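Local coordinates for tyrosine specific protein phosphatase (Trypanosoma cruzi, PDB 4AZ1), which probably removes phosphate groups from phosphorylated tyrosine residues of proteins, at residues 206-214 and 236-247. Numbering follows the deposited sequence.
Sequences LEALLTNVK and LIGAYAALTHLE
L210 meets L236, Y240 and L243 with its two methyls, and the tight part of this helix pair is built round it. The side chains of L210 and L236 slide past each other in opposite directions, bringing L210 CD2 to 3.5 Å from L236 CD1. The same L210 CD2 lies 3.7 Å from Y240 CB, near the plane of the ring and at its edge. L210 crosses L243 at about a right angle, and the 3.5 Å between L210 CD1 and L243 CD1 is shorter than usual for two carbons. L236, with CG anti to its backbone N (chi1 -177°), puts CD1 against CD1 of L206 at 3.8 Å and CD2 near CD1 of L209. Further along, V213 CG1 sits obliquely against CD1 and CE1 of Y240, while T244 OG1 lies over the centre of one face of that ring and donates to Y240 O.

The outer side is much looser. K214 and E247 approach from opposite directions, but their salt bridge is long, 3.9 Å from K214 NZ to E247 OE2, and E247 is exposed. R287 forms salt bridges to both E207 and E247, which would ease the repulsion between these two acids.

The axes of the two short segments pass 10.6 Å apart at -73°. Both helices belong to the protein tyrosine phosphatase domain, and helix 232-247 follows the family's HC(X)5R phosphate-binding loop. Helix 274-288 packs against L206, A239 and L243, I117 of strand 115-118 touches L209, V213 and L236, and the Y240 hydroxyl is hydrogen-bonded to H88 while F90 of strand 90-93 meets its ring edge-to-face.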
# COMPACT_ATOMS: atom_id res chain seq x y z
N LEU A 206 -10.33 26.22 -8.62
CA LEU A 206 -11.26 25.79 -7.59
C LEU A 206 -12.67 25.63 -8.19
O LEU A 206 -13.34 24.63 -7.95
CB LEU A 206 -11.28 26.82 -6.46
CG LEU A 206 -11.28 26.29 -5.03
CD1 LEU A 206 -10.39 25.08 -4.90
CD2 LEU A 206 -10.81 27.38 -4.08
N GLU A 207 -13.10 26.61 -8.98
CA GLU A 207 -14.40 26.50 -9.66
C GLU A 207 -14.49 25.24 -10.55
O GLU A 207 -15.54 24.59 -10.61
CB GLU A 207 -14.69 27.75 -10.48
CG GLU A 207 -15.20 28.96 -9.67
CD GLU A 207 -16.66 28.81 -9.20
OE1 GLU A 207 -17.27 27.74 -9.43
OE2 GLU A 207 -17.20 29.78 -8.61
N ALA A 208 -13.39 24.91 -11.21
CA ALA A 208 -13.35 23.75 -12.09
C ALA A 208 -13.49 22.47 -11.26
O ALA A 208 -14.22 21.55 -11.62
CB ALA A 208 -12.06 23.73 -12.88
N LEU A 209 -12.78 22.42 -10.13
CA LEU A 209 -12.92 21.31 -9.20
C LEU A 209 -14.37 21.14 -8.73
O LEU A 209 -14.89 20.02 -8.70
CB LEU A 209 -12.01 21.49 -7.99
CG LEU A 209 -10.50 21.33 -8.16
CD1 LEU A 209 -9.84 21.37 -6.80
CD2 LEU A 209 -10.16 20.02 -8.87
N LEU A 210 -15.02 22.25 -8.39
CA LEU A 210 -16.39 22.19 -7.89
C LEU A 210 -17.35 21.75 -8.99
O LEU A 210 -18.37 21.11 -8.72
CB LEU A 210 -16.81 23.53 -7.28
CG LEU A 210 -15.96 23.94 -6.08
CD1 LEU A 210 -16.33 25.33 -5.61
CD2 LEU A 210 -16.15 22.94 -4.95
N THR A 211 -17.03 22.09 -10.24
CA THR A 211 -17.81 21.62 -11.38
C THR A 211 -17.74 20.10 -11.45
O THR A 211 -18.76 19.44 -11.64
CB THR A 211 -17.34 22.26 -12.69
OG1 THR A 211 -17.73 23.64 -12.70
CG2 THR A 211 -17.95 21.55 -13.89
N ASN A 212 -16.55 19.54 -11.26
CA ASN A 212 -16.42 18.09 -11.18
C ASN A 212 -17.30 17.51 -10.09
O ASN A 212 -18.02 16.55 -10.34
CB ASN A 212 -14.97 17.66 -10.94
CG ASN A 212 -14.10 17.85 -12.16
OD1 ASN A 212 -12.97 18.30 -12.06
ND2 ASN A 212 -14.66 17.54 -13.32
N VAL A 213 -17.22 18.08 -8.89
CA VAL A 213 -18.04 17.63 -7.77
C VAL A 213 -19.51 17.59 -8.15
O VAL A 213 -20.17 16.55 -8.01
CB VAL A 213 -17.83 18.49 -6.50
CG1 VAL A 213 -18.87 18.19 -5.45
CG2 VAL A 213 -16.46 18.23 -5.92
N LYS A 214 -20.02 18.70 -8.68
CA LYS A 214 -21.43 18.82 -9.04
C LYS A 214 -21.88 17.82 -10.10
O LYS A 214 -23.02 17.33 -10.06
CB LYS A 214 -21.74 20.22 -9.55
CG LYS A 214 -21.56 21.33 -8.55
CD LYS A 214 -21.88 22.66 -9.21
CE LYS A 214 -20.87 23.73 -8.82
NZ LYS A 214 -20.83 24.85 -9.80
N LEU A 236 -11.88 23.34 0.26
CA LEU A 236 -12.63 22.88 -0.90
C LEU A 236 -14.06 22.51 -0.51
O LEU A 236 -15.01 22.91 -1.18
CB LEU A 236 -11.94 21.68 -1.54
CG LEU A 236 -12.68 21.23 -2.81
CD1 LEU A 236 -12.87 22.42 -3.72
CD2 LEU A 236 -11.92 20.15 -3.53
N ILE A 237 -14.21 21.71 0.55
CA ILE A 237 -15.52 21.26 0.98
C ILE A 237 -16.33 22.46 1.50
O ILE A 237 -17.53 22.58 1.23
CB ILE A 237 -15.43 20.12 2.02
CG1 ILE A 237 -14.77 18.89 1.39
CG2 ILE A 237 -16.81 19.75 2.54
CD1 ILE A 237 -14.31 17.81 2.39
N GLY A 238 -15.67 23.37 2.20
CA GLY A 238 -16.33 24.57 2.71
C GLY A 238 -16.83 25.48 1.60
O GLY A 238 -17.95 26.03 1.67
N ALA A 239 -16.00 25.67 0.58
CA ALA A 239 -16.38 26.50 -0.55
C ALA A 239 -17.56 25.88 -1.29
O ALA A 239 -18.49 26.60 -1.69
CB ALA A 239 -15.19 26.69 -1.51
N TYR A 240 -17.53 24.56 -1.47
CA TYR A 240 -18.66 23.85 -2.08
C TYR A 240 -19.93 24.15 -1.30
O TYR A 240 -20.96 24.52 -1.88
CB TYR A 240 -18.44 22.34 -2.09
CG TYR A 240 -19.71 21.57 -2.43
CD1 TYR A 240 -20.12 21.41 -3.75
CD2 TYR A 240 -20.51 21.01 -1.42
CE1 TYR A 240 -21.30 20.72 -4.07
CE2 TYR A 240 -21.70 20.33 -1.74
CZ TYR A 240 -22.08 20.18 -3.06
OH TYR A 240 -23.24 19.50 -3.37
N ALA A 241 -19.87 23.97 0.02
CA ALA A 241 -21.03 24.20 0.88
C ALA A 241 -21.49 25.64 0.77
O ALA A 241 -22.66 25.91 0.49
CB ALA A 241 -20.72 23.85 2.31
N ALA A 242 -20.56 26.57 0.99
CA ALA A 242 -20.91 27.98 0.94
C ALA A 242 -21.54 28.36 -0.40
O ALA A 242 -22.51 29.12 -0.43
CB ALA A 242 -19.69 28.86 1.26
N LEU A 243 -21.00 27.84 -1.49
CA LEU A 243 -21.52 28.18 -2.82
C LEU A 243 -22.89 27.56 -3.09
O LEU A 243 -23.69 28.12 -3.83
CB LEU A 243 -20.53 27.82 -3.93
CG LEU A 243 -19.35 28.78 -4.04
CD1 LEU A 243 -18.18 28.15 -4.79
CD2 LEU A 243 -19.78 30.07 -4.73
N THR A 244 -23.15 26.40 -2.49
CA THR A 244 -24.46 25.77 -2.60
C THR A 244 -25.50 26.64 -1.90
O THR A 244 -26.61 26.83 -2.41
CB THR A 244 -24.48 24.35 -2.01
OG1 THR A 244 -23.51 23.53 -2.69
CG2 THR A 244 -25.86 23.73 -2.16
N HIS A 245 -25.16 27.18 -0.74
CA HIS A 245 -26.06 28.12 -0.06
C HIS A 245 -26.35 29.34 -0.94
O HIS A 245 -27.50 29.80 -1.01
CB HIS A 245 -25.50 28.54 1.30
CG HIS A 245 -25.65 27.48 2.34
ND1 HIS A 245 -26.85 27.22 2.96
CD2 HIS A 245 -24.77 26.59 2.84
CE1 HIS A 245 -26.70 26.22 3.82
NE2 HIS A 245 -25.44 25.82 3.76
N LEU A 246 -25.32 29.84 -1.60
CA LEU A 246 -25.45 30.99 -2.49
C LEU A 246 -26.43 30.66 -3.61
O LEU A 246 -27.33 31.45 -3.91
CB LEU A 246 -24.07 31.35 -3.07
CG LEU A 246 -23.92 32.59 -3.97
CD1 LEU A 246 -22.51 33.15 -3.88
CD2 LEU A 246 -24.25 32.27 -5.42
N GLU A 247 -26.25 29.49 -4.22
CA GLU A 247 -27.08 29.05 -5.34
C GLU A 247 -28.55 28.78 -4.99
O GLU A 247 -29.41 28.84 -5.87
CB GLU A 247 -26.45 27.81 -6.00
CG GLU A 247 -25.26 28.12 -6.89
CD GLU A 247 -24.55 26.87 -7.39
OE1 GLU A 247 -24.70 25.79 -6.76
OE2 GLU A 247 -23.83 26.96 -8.41